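Local coordinates for Lactamase_B domain-containing protein (Bacillus lehensis G1, PDB 7EV5) that is a zinc-dependent hydrolase of the metallo-beta-lactamase fold, probably acting both as a B3 metallo-beta-lactamase and as a glyoxalase II, at residues G8-N13 / H56-G61; E23-D28 / A49-H54. All coordinates share one frame; numbering follows the deposited sequence.

Interaction 1 (G8-N13 / H56-G61). With ZN (zinc ion), chain C; ZN (zinc ion), chain B.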
loop_
_atom_site.group_PDB
_atom_site.type_symbol
_atom_site.label_atom_id
_atom_site.label_comp_id
_atom_site.label_asym_id
_atom_site.label_seq_id
_atom_site.Cartn_x
_atom_site.Cartn_y
_atom_site.Cartn_z
ATOM N N GLY A 8 6.254 -0.096 -12.841
ATOM C CA GLY A 8 6.535 -1.456 -13.231
ATOM C C GLY A 8 5.586 -1.967 -14.293
ATOM O O GLY A 8 4.597 -1.317 -14.642
ATOM N N PRO A 9 5.872 -3.153 -14.834
ATOM C CA PRO A 9 4.957 -3.727 -15.830
ATOM C C PRO A 9 3.542 -3.916 -15.314
ATOM O O PRO A 9 2.588 -3.754 -16.085
ATOM C CB PRO A 9 5.621 -5.062 -16.200
ATOM C CG PRO A 9 6.553 -5.359 -15.067
ATOM C CD PRO A 9 7.031 -4.025 -14.583
ATOM N N ILE A 10 3.371 -4.245 -14.030
ATOM C CA ILE A 10 2.027 -4.395 -13.480
ATOM C C ILE A 10 1.323 -3.050 -13.338
ATOM O O ILE A 10 0.084 -2.995 -13.312
ATOM C CB ILE A 10 2.093 -5.162 -12.143
ATOM C CG1 ILE A 10 2.901 -6.453 -12.301
ATOM C CG2 ILE A 10 0.692 -5.450 -11.594
ATOM C CD1 ILE A 10 2.239 -7.480 -13.188
ATOM N N GLN A 11 2.087 -1.959 -13.260
ATOM C CA GLN A 11 1.563 -0.604 -13.100
ATOM C C GLN A 11 0.886 -0.393 -11.749
ATOM O O GLN A 11 -0.009 0.447 -11.622
ATOM C CB GLN A 11 0.662 -0.173 -14.264
ATOM C CG GLN A 11 1.428 0.053 -15.569
ATOM C CD GLN A 11 2.211 1.356 -15.557
ATOM O OE1 GLN A 11 1.645 2.431 -15.745
ATOM N NE2 GLN A 11 3.513 1.268 -15.329
ATOM N N THR A 12 1.324 -1.152 -10.744
ATOM C CA THR A 12 0.863 -0.946 -9.379
ATOM C C THR A 12 1.117 0.491 -8.947
ATOM O O THR A 12 2.182 1.062 -9.216
ATOM C CB THR A 12 1.633 -1.892 -8.468
ATOM O OG1 THR A 12 1.397 -3.237 -8.907
ATOM C CG2 THR A 12 1.176 -1.769 -7.008
ATOM N N ASN A 13 0.138 1.067 -8.255
ATOM C CA ASN A 13 0.232 2.458 -7.811
ATOM C C ASN A 13 1.102 2.544 -6.564
ATOM O O ASN A 13 0.703 2.082 -5.489
ATOM C CB ASN A 13 -1.150 2.999 -7.469
ATOM C CG ASN A 13 -2.059 3.090 -8.664
ATOM O OD1 ASN A 13 -1.643 3.538 -9.730
ATOM N ND2 ASN A 13 -3.309 2.684 -8.496
ATOM N N HIS A 56 3.086 -8.277 -1.457
ATOM C CA HIS A 56 3.090 -8.876 -2.786
ATOM C C HIS A 56 4.177 -8.234 -3.638
ATOM O O HIS A 56 4.490 -7.046 -3.500
ATOM C CB HIS A 56 1.734 -8.693 -3.469
ATOM C CG HIS A 56 0.716 -9.701 -3.056
ATOM N ND1 HIS A 56 -0.635 -9.444 -3.095
ATOM C CD2 HIS A 56 0.845 -10.970 -2.604
ATOM C CE1 HIS A 56 -1.299 -10.510 -2.692
ATOM N NE2 HIS A 56 -0.424 -11.448 -2.381
ATOM N N PHE A 57 4.740 -9.043 -4.541
ATOM C CA PHE A 57 5.903 -8.620 -5.327
ATOM C C PHE A 57 5.669 -7.295 -6.053
ATOM O O PHE A 57 6.604 -6.501 -6.225
ATOM C CB PHE A 57 6.282 -9.719 -6.331
ATOM C CG PHE A 57 5.320 -9.837 -7.490
ATOM C CD1 PHE A 57 5.571 -9.192 -8.703
ATOM C CD2 PHE A 57 4.152 -10.576 -7.359
ATOM C CE1 PHE A 57 4.676 -9.297 -9.757
ATOM C CE2 PHE A 57 3.250 -10.682 -8.411
ATOM C CZ PHE A 57 3.511 -10.038 -9.612
ATOM N N ASP A 58 4.447 -7.053 -6.531
ATOM C CA ASP A 58 4.176 -5.867 -7.330
ATOM C C ASP A 58 4.139 -4.596 -6.499
ATOM O O ASP A 58 4.043 -3.503 -7.062
ATOM C CB ASP A 58 2.885 -6.047 -8.149
ATOM C CG ASP A 58 1.660 -6.308 -7.281
ATOM O OD1 ASP A 58 1.682 -7.296 -6.508
ATOM O OD2 ASP A 58 0.681 -5.532 -7.414
ATOM N N HIS A 59 4.233 -4.717 -5.177
ATOM C CA HIS A 59 4.281 -3.569 -4.285
ATOM C C HIS A 59 5.652 -3.331 -3.675
ATOM O O HIS A 59 5.819 -2.341 -2.950
ATOM C CB HIS A 59 3.219 -3.718 -3.177
ATOM C CG HIS A 59 1.826 -3.779 -3.719
ATOM N ND1 HIS A 59 0.901 -2.769 -3.555
ATOM C CD2 HIS A 59 1.228 -4.715 -4.489
ATOM C CE1 HIS A 59 -0.212 -3.090 -4.194
ATOM N NE2 HIS A 59 -0.035 -4.261 -4.782
ATOM N N ILE A 60 6.644 -4.185 -3.954
ATOM C CA ILE A 60 7.909 -4.174 -3.221
ATOM C C ILE A 60 9.139 -4.149 -4.113
ATOM O O ILE A 60 10.258 -4.106 -3.593
ATOM C CB ILE A 60 8.023 -5.337 -2.219
ATOM C CG1 ILE A 60 8.160 -6.656 -2.994
ATOM C CG2 ILE A 60 6.837 -5.330 -1.256
ATOM C CD1 ILE A 60 8.532 -7.842 -2.132
ATOM N N GLY A 61 8.981 -4.184 -5.434
ATOM C CA GLY A 61 10.139 -4.375 -6.300
ATOM C C GLY A 61 11.160 -3.257 -6.241
ATOM O O GLY A 61 12.339 -3.484 -6.522
HETATM ZN ZN ZN C . -1.223 -5.348 -6.059
HETATM ZN ZN ZN B . -1.589 -7.657 -3.710
HETATM O O HOH W 1 -0.900 -7.233 -5.469
#
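T12, next to the type I turn G8-Q11, meets D58 and H59 of the HxHxDH zinc-binding motif (H54-H59) characteristic of the metallo-beta-lactamase superfamily. The two branches of T12 divide the work. With OG1 anti to its own carbonyl carbon and CG2 anti to the backbone N (chi1 -59°), the hydroxyl reaches the carboxylate while the methyl turns to the imidazole. T12 OG1 donates to the anti lone pair of D58 OD2 (2.8 Å), and D58 OD2 also binds the chain C zinc ion at 2.3 Å. D58 OD1 accepts 2.8 Å from the water (O) that bridges the two zinc ions, so metal, threonine and water together fix the rotation of the carboxylate. T12 CG2 lies over the centre of one H59 face, 3.5 Å from the ring centroid, a CH-pi contact. H59 NE2 coordinates the same zinc as D58, and its ND1 is hydrogen-bonded to D28; D150 and H191 complete that metal's protein ligands. H56, two residues before D58, binds the chain B zinc ion through ND1. I10, in the turn, adds apolar cover: its CG1 comes to 4.2 Å from F57 CE1, and its CG2 lies 4.1 Å from D58 CB.

Interaction 2 (E23-D28 / A49-H54). With ZN (zinc ion), chain B.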
loop_
_atom_site.group_PDB
_atom_site.type_symbol
_atom_site.label_atom_id
_atom_site.label_comp_id
_atom_site.label_asym_id
_atom_site.label_seq_id
_atom_site.Cartn_x
_atom_site.Cartn_y
_atom_site.Cartn_z
ATOM N N GLU A 23 8.824 17.256 2.914
ATOM C CA GLU A 23 9.034 15.923 3.454
ATOM C C GLU A 23 7.982 14.991 2.877
ATOM O O GLU A 23 6.906 15.424 2.456
ATOM C CB GLU A 23 8.909 15.945 4.970
ATOM C CG GLU A 23 9.928 16.840 5.641
ATOM C CD GLU A 23 9.586 17.109 7.092
ATOM O OE1 GLU A 23 8.396 17.337 7.402
ATOM O OE2 GLU A 23 10.515 17.081 7.927
ATOM N N ALA A 24 8.296 13.697 2.859
ATOM C CA ALA A 24 7.431 12.785 2.130
ATOM C C ALA A 24 7.376 11.408 2.777
ATOM O O ALA A 24 8.316 10.967 3.443
ATOM C CB ALA A 24 7.897 12.634 0.683
ATOM N N VAL A 25 6.263 10.723 2.520
ATOM C CA VAL A 25 6.047 9.327 2.891
ATOM C C VAL A 25 5.759 8.560 1.605
ATOM O O VAL A 25 4.948 9.003 0.785
ATOM C CB VAL A 25 4.878 9.193 3.892
ATOM C CG1 VAL A 25 4.673 7.741 4.318
ATOM C CG2 VAL A 25 5.143 10.047 5.121
ATOM N N ILE A 26 6.434 7.424 1.427
ATOM C CA ILE A 26 6.327 6.609 0.219
ATOM C C ILE A 26 5.515 5.367 0.554
ATOM O O ILE A 26 5.806 4.696 1.548
ATOM C CB ILE A 26 7.718 6.203 -0.294
ATOM C CG1 ILE A 26 8.569 7.439 -0.631
ATOM C CG2 ILE A 26 7.572 5.276 -1.494
ATOM C CD1 ILE A 26 10.033 7.113 -0.944
ATOM N N PHE A 27 4.512 5.054 -0.273
ATOM C CA PHE A 27 3.729 3.829 -0.139
ATOM C C PHE A 27 3.990 2.928 -1.331
ATOM O O PHE A 27 3.959 3.390 -2.475
ATOM C CB PHE A 27 2.231 4.139 -0.106
ATOM C CG PHE A 27 1.819 4.965 1.065
ATOM C CD1 PHE A 27 1.361 4.373 2.226
ATOM C CD2 PHE A 27 1.921 6.342 1.018
ATOM C CE1 PHE A 27 0.994 5.145 3.311
ATOM C CE2 PHE A 27 1.567 7.121 2.104
ATOM C CZ PHE A 27 1.097 6.520 3.247
ATOM N N ASP A 28 4.231 1.650 -1.060
ATOM C CA ASP A 28 4.237 0.606 -2.078
ATOM C C ASP A 28 5.076 0.910 -3.322
ATOM O O ASP A 28 4.544 0.952 -4.437
ATOM C CB ASP A 28 2.811 0.249 -2.488
ATOM C CG ASP A 28 2.002 -0.372 -1.368
ATOM O OD1 ASP A 28 2.500 -0.491 -0.232
ATOM O OD2 ASP A 28 0.833 -0.747 -1.624
ATOM N N ALA A 49 10.049 7.532 5.170
ATOM C CA ALA A 49 9.735 6.135 5.435
ATOM C C ALA A 49 9.083 5.542 4.197
ATOM O O ALA A 49 8.531 6.261 3.365
ATOM C CB ALA A 49 8.784 5.998 6.631
ATOM N N ILE A 50 9.160 4.215 4.098
ATOM C CA ILE A 50 8.372 3.414 3.166
ATOM C C ILE A 50 7.331 2.671 3.990
ATOM O O ILE A 50 7.684 1.920 4.910
ATOM C CB ILE A 50 9.247 2.408 2.409
ATOM C CG1 ILE A 50 10.268 3.146 1.543
ATOM C CG2 ILE A 50 8.381 1.462 1.573
ATOM C CD1 ILE A 50 11.403 2.266 1.094
ATOM N N LEU A 51 6.056 2.876 3.667
ATOM C CA LEU A 51 4.954 2.170 4.306
ATOM C C LEU A 51 4.377 1.197 3.288
ATOM O O LEU A 51 3.986 1.600 2.190
ATOM C CB LEU A 51 3.875 3.150 4.768
ATOM C CG LEU A 51 4.261 4.224 5.793
ATOM C CD1 LEU A 51 3.021 4.929 6.316
ATOM C CD2 LEU A 51 5.100 3.657 6.934
ATOM N N LEU A 52 4.346 -0.079 3.638
ATOM C CA LEU A 52 3.835 -1.092 2.729
ATOM C C LEU A 52 2.432 -1.494 3.149
ATOM O O LEU A 52 2.204 -1.883 4.304
ATOM C CB LEU A 52 4.739 -2.322 2.733
ATOM C CG LEU A 52 6.154 -2.101 2.202
ATOM C CD1 LEU A 52 6.929 -3.393 2.311
ATOM C CD2 LEU A 52 6.144 -1.576 0.755
ATOM N N THR A 53 1.493 -1.418 2.212
ATOM C CA THR A 53 0.170 -1.962 2.497
ATOM C C THR A 53 0.231 -3.473 2.633
ATOM O O THR A 53 -0.507 -4.062 3.434
ATOM C CB THR A 53 -0.843 -1.565 1.413
ATOM O OG1 THR A 53 -0.491 -2.167 0.156
ATOM C CG2 THR A 53 -0.927 -0.058 1.271
ATOM N N HIS A 54 1.091 -4.112 1.845
ATOM C CA HIS A 54 1.310 -5.551 1.868
ATOM C C HIS A 54 2.558 -5.845 1.049
ATOM O O HIS A 54 3.128 -4.948 0.413
ATOM C CB HIS A 54 0.074 -6.368 1.430
ATOM C CG HIS A 54 -0.336 -6.221 -0.016
ATOM N ND1 HIS A 54 -0.641 -5.012 -0.605
ATOM C CD2 HIS A 54 -0.579 -7.165 -0.958
ATOM C CE1 HIS A 54 -1.035 -5.218 -1.851
ATOM N NE2 HIS A 54 -0.989 -6.515 -2.097
HETATM ZN ZN ZN B . -1.589 -7.657 -3.710
HETATM O O HOH W 1 -0.900 -7.233 -5.469
#
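I26 and F27 pair with I50 and L51 as parallel neighbours in the beta-alpha-beta unit 23-27, 33-42, 46-51, which lies in one of the two mixed sheets of the metallo-beta-lactamase fold. Three backbone bonds link the segments. I26 N donates to A49 O at 3.1 Å, I26 O accepts L51 N at 2.8 Å, and D28 N reaches L51 O over a longer 3.3 Å, with a more bent N-H...O angle of 150°. A49 N, at the looser start of the pairing, is the exception, buried without a partner; L52 O is taken by Y138 OH. On one face of the sheet, V25 CG1 and the F27 ring both meet the L51 CD1 methyl; F27 CE1 is 3.6 Å from it, and the F27 and L51 side chains run side by side. I26 and I50 point to the other face, against V66 of helix 63-70.

Beyond the strands, the D28 carboxylate takes over, gripping T53 with the syn lone pairs of both oxygens. OD1 accepts T53 N at 2.8 Å, and OD2 accepts T53 OG1 at 2.6 Å. OD2 has a second donor in H59 ND1. T53 OG1 sits between N and C of its own residue (chi1 65°), where it can give its proton to D28 and still accept from H54 ND1 at 2.9 Å. That acceptor lies in the H54 ring plane, consistent with a ring held in rotation by ND1 while H54 NE2 binds the chain B zinc ion at 2.1 Å.

In the fold
Both contacts are buried, though interaction 1 has an exposed border at I10, whereas every touching residue of interaction 2 is buried. They reach the same sheet through its adjacent strands 12-18 and 23-27. Interaction 2 is largely backbone pairing and apolar side chains until its last residues, where side-chain hydrogen bonds take over; interaction 1 has no strand pairing and rests on one hydroxyl, one methyl and metal ligands, with a small apolar contact at I10. The two meet at H59, touched over its face from G8-N13 and held at ND1 by D28. Second-shell residues of both contacts hold zinc ligands: T12 bonds D58, D28 bonds H59, and T53 bonds H54. H54 and H56 share the chain B zinc ion.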